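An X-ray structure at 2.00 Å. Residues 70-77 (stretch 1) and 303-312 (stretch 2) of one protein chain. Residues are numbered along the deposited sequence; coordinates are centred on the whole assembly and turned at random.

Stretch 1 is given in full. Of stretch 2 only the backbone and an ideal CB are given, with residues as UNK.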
# COMPACT_ATOMS: atom_id res chain seq x y z
N LEU A 70 4.95 -12.04 5.46
CA LEU A 70 4.87 -13.00 6.55
C LEU A 70 3.48 -13.62 6.71
O LEU A 70 3.36 -14.84 6.85
CB LEU A 70 5.29 -12.34 7.88
CG LEU A 70 5.55 -13.26 9.07
CD1 LEU A 70 6.75 -14.15 8.78
CD2 LEU A 70 5.81 -12.42 10.31
N SER A 71 2.44 -12.80 6.69
CA SER A 71 1.09 -13.33 6.85
C SER A 71 0.68 -14.17 5.65
O SER A 71 0.02 -15.20 5.80
CB SER A 71 0.08 -12.20 7.09
OG SER A 71 0.13 -11.21 6.08
N ALA A 72 1.08 -13.74 4.46
CA ALA A 72 0.77 -14.50 3.25
C ALA A 72 1.45 -15.86 3.33
O ALA A 72 0.85 -16.89 3.02
CB ALA A 72 1.25 -13.75 2.03
N ALA A 73 2.72 -15.86 3.74
CA ALA A 73 3.47 -17.10 3.87
C ALA A 73 2.75 -18.04 4.84
O ALA A 73 2.62 -19.23 4.57
CB ALA A 73 4.88 -16.80 4.36
N ALA A 74 2.27 -17.50 5.95
CA ALA A 74 1.55 -18.29 6.94
C ALA A 74 0.25 -18.85 6.37
O ALA A 74 -0.13 -19.98 6.66
CB ALA A 74 1.25 -17.45 8.18
N LEU A 75 -0.43 -18.04 5.56
CA LEU A 75 -1.69 -18.46 4.95
C LEU A 75 -1.47 -19.59 3.95
O LEU A 75 -2.38 -20.37 3.67
CB LEU A 75 -2.34 -17.27 4.23
CG LEU A 75 -3.61 -17.61 3.43
CD1 LEU A 75 -4.68 -18.13 4.38
CD2 LEU A 75 -4.09 -16.38 2.68
N GLY A 76 -0.26 -19.67 3.41
CA GLY A 76 0.05 -20.71 2.44
C GLY A 76 0.77 -21.91 3.05
O GLY A 76 1.67 -22.46 2.43
N THR A 77 0.37 -22.29 4.25
CA THR A 77 0.99 -23.43 4.94
C THR A 77 -0.08 -24.37 5.51
O THR A 77 -1.20 -23.94 5.81
CB THR A 77 1.90 -22.96 6.09
OG1 THR A 77 3.00 -22.20 5.56
CG2 THR A 77 2.45 -24.15 6.86
N UNK A 303 -6.96 -15.56 12.37
CA UNK A 303 -7.80 -15.31 11.20
C UNK A 303 -7.47 -16.28 10.06
O UNK A 303 -8.20 -16.37 9.09
CB UNK A 303 -7.63 -13.87 10.73
N UNK A 304 -6.36 -17.00 10.20
CA UNK A 304 -5.90 -17.94 9.17
C UNK A 304 -6.85 -19.07 8.75
O UNK A 304 -7.00 -19.33 7.56
CB UNK A 304 -4.60 -18.58 9.66
N UNK A 305 -7.46 -19.75 9.72
CA UNK A 305 -8.38 -20.83 9.39
C UNK A 305 -9.51 -20.37 8.48
O UNK A 305 -9.80 -21.01 7.47
CB UNK A 305 -8.96 -21.43 10.67
N UNK A 306 -10.13 -19.24 8.82
CA UNK A 306 -11.21 -18.70 8.00
C UNK A 306 -10.66 -18.32 6.62
O UNK A 306 -11.35 -18.47 5.61
CB UNK A 306 -11.86 -17.49 8.68
N UNK A 307 -9.43 -17.83 6.58
CA UNK A 307 -8.81 -17.44 5.32
C UNK A 307 -8.59 -18.67 4.45
O UNK A 307 -8.86 -18.64 3.25
CB UNK A 307 -7.49 -16.71 5.57
N UNK A 308 -8.09 -19.75 5.05
CA UNK A 308 -7.83 -20.98 4.31
C UNK A 308 -9.12 -21.50 3.66
O UNK A 308 -9.10 -21.98 2.53
CB UNK A 308 -7.23 -22.04 5.24
N UNK A 309 -10.23 -21.40 4.39
CA UNK A 309 -11.51 -21.86 3.86
C UNK A 309 -11.88 -21.03 2.63
O UNK A 309 -12.32 -21.57 1.61
CB UNK A 309 -12.60 -21.77 4.92
N UNK A 310 -11.69 -19.72 2.74
CA UNK A 310 -12.00 -18.82 1.65
C UNK A 310 -11.11 -19.13 0.45
O UNK A 310 -11.57 -19.14 -0.69
CB UNK A 310 -11.83 -17.36 2.09
N UNK A 311 -9.83 -19.37 0.72
CA UNK A 311 -8.90 -19.70 -0.35
C UNK A 311 -9.36 -20.97 -1.06
O UNK A 311 -9.53 -20.98 -2.28
CB UNK A 311 -7.48 -19.87 0.20
N UNK A 312 -9.60 -22.02 -0.29
CA UNK A 312 -10.04 -23.30 -0.85
C UNK A 312 -11.25 -23.20 -1.79
O UNK A 312 -11.25 -23.81 -2.86
CB UNK A 312 -10.38 -24.26 0.29

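Stretch 1 offers the last turns of a helix running through Leu75, a turn at Gly76, and a cluster of backbone carbonyls that the ending helix leaves near the contact. The leucine is the knob, and the second helix, its axis 67° from the first, must supply the hole.

Position 303 lies at the start of the second stretch, its ideal CB far from stretch 1. The contact sets no demand, and many residues would do; it is Asp303.

At 304 the CA comes within 6.0 Å of the CA of Leu75, and the CB points sideways, 5.3 Å from Leu75 CD1. A medium or long apolar chain could turn back across the first helix; isoleucine, leucine or methionine are plausible. The residue is Leu304, with chi1 m and chi2 t. Its CD1 reaches Ala74 CB at 3.9 Å, while its CD2 lies 3.8 Å from Leu75 CA, so one branched end covers two neighbouring residues of the helix.

Positions 305 and 306 point away, and small or polar residues would suit both. They are Asp305 and Ala306.

Position 307 is the most constrained. Its CB points toward stretch 1, and the ideal CB is already 3.4 Å from Leu75 CD1, leaving little room in that direction. Alanine fits best, glycine could also be accommodated, and Ala307 is found, its CB forming a wall of the hole.

From 308 the CB points sideways, and the ideal CB of 308 is 4.7 Å from Leu75 CD1, with the carbonyls of Ala74, Leu75 and Thr77 farther out. A long chain with an apolar stem and a cationic end would suit; lysine or arginine come to mind. Arg308 lays its CG 4.1 Å from Leu75 CD1 and brings NH1 to 2.6 Å from Thr77 O and 3.4 Å from Leu75 O. Both angles are poor for hydrogen bonding, so the positive group is better read as sitting among carbonyl oxygens. Its NE also makes a long salt bridge, 3.8 Å, to Asp305 OD1, one turn back.

Positions 309 and 310 are out of reach, leaving the choice to other surroundings: Glu309 and Leu310.

At 311 the CB again points toward stretch 1, but 5.3 Å from Leu75 CD1, so there is space for a modest apolar group such as valine or isoleucine. Val311, chi1 t, places CG2 4.1 Å from Leu75 CD2, completing the hole.

Position 312 is out of reach and unconstrained by this contact; it is Ala312.

Stretch 2 (303-312) DLDAARELVA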
# COMPACT_ATOMS: atom_id res chain seq x y z
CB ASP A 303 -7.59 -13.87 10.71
CG ASP A 303 -8.17 -12.82 11.65
OD1 ASP A 303 -7.63 -11.70 11.71
OD2 ASP A 303 -9.17 -13.12 12.33
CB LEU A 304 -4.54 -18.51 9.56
CG LEU A 304 -3.43 -17.46 9.54
CD1 LEU A 304 -2.14 -18.03 10.10
CD2 LEU A 304 -3.23 -16.98 8.10
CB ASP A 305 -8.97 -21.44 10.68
CG ASP A 305 -8.12 -22.57 11.22
OD1 ASP A 305 -6.88 -22.49 11.11
OD2 ASP A 305 -8.69 -23.55 11.75
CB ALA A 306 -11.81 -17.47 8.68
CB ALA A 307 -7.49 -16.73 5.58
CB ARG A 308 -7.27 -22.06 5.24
CG ARG A 308 -6.02 -21.68 5.99
CD ARG A 308 -5.66 -22.77 7.00
NE ARG A 308 -4.70 -22.32 8.00
CZ ARG A 308 -3.43 -22.03 7.76
NH1 ARG A 308 -2.95 -22.15 6.52
NH2 ARG A 308 -2.64 -21.62 8.74
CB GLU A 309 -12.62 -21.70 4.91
CG GLU A 309 -12.29 -22.29 6.26
CD GLU A 309 -13.41 -22.10 7.26
OE1 GLU A 309 -13.90 -20.96 7.41
OE2 GLU A 309 -13.80 -23.10 7.91
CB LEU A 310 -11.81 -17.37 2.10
CG LEU A 310 -12.46 -16.30 1.22
CD1 LEU A 310 -13.94 -16.60 1.04
CD2 LEU A 310 -12.27 -14.93 1.87
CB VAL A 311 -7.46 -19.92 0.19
CG1 VAL A 311 -6.57 -20.48 -0.90
CG2 VAL A 311 -6.89 -18.61 0.69
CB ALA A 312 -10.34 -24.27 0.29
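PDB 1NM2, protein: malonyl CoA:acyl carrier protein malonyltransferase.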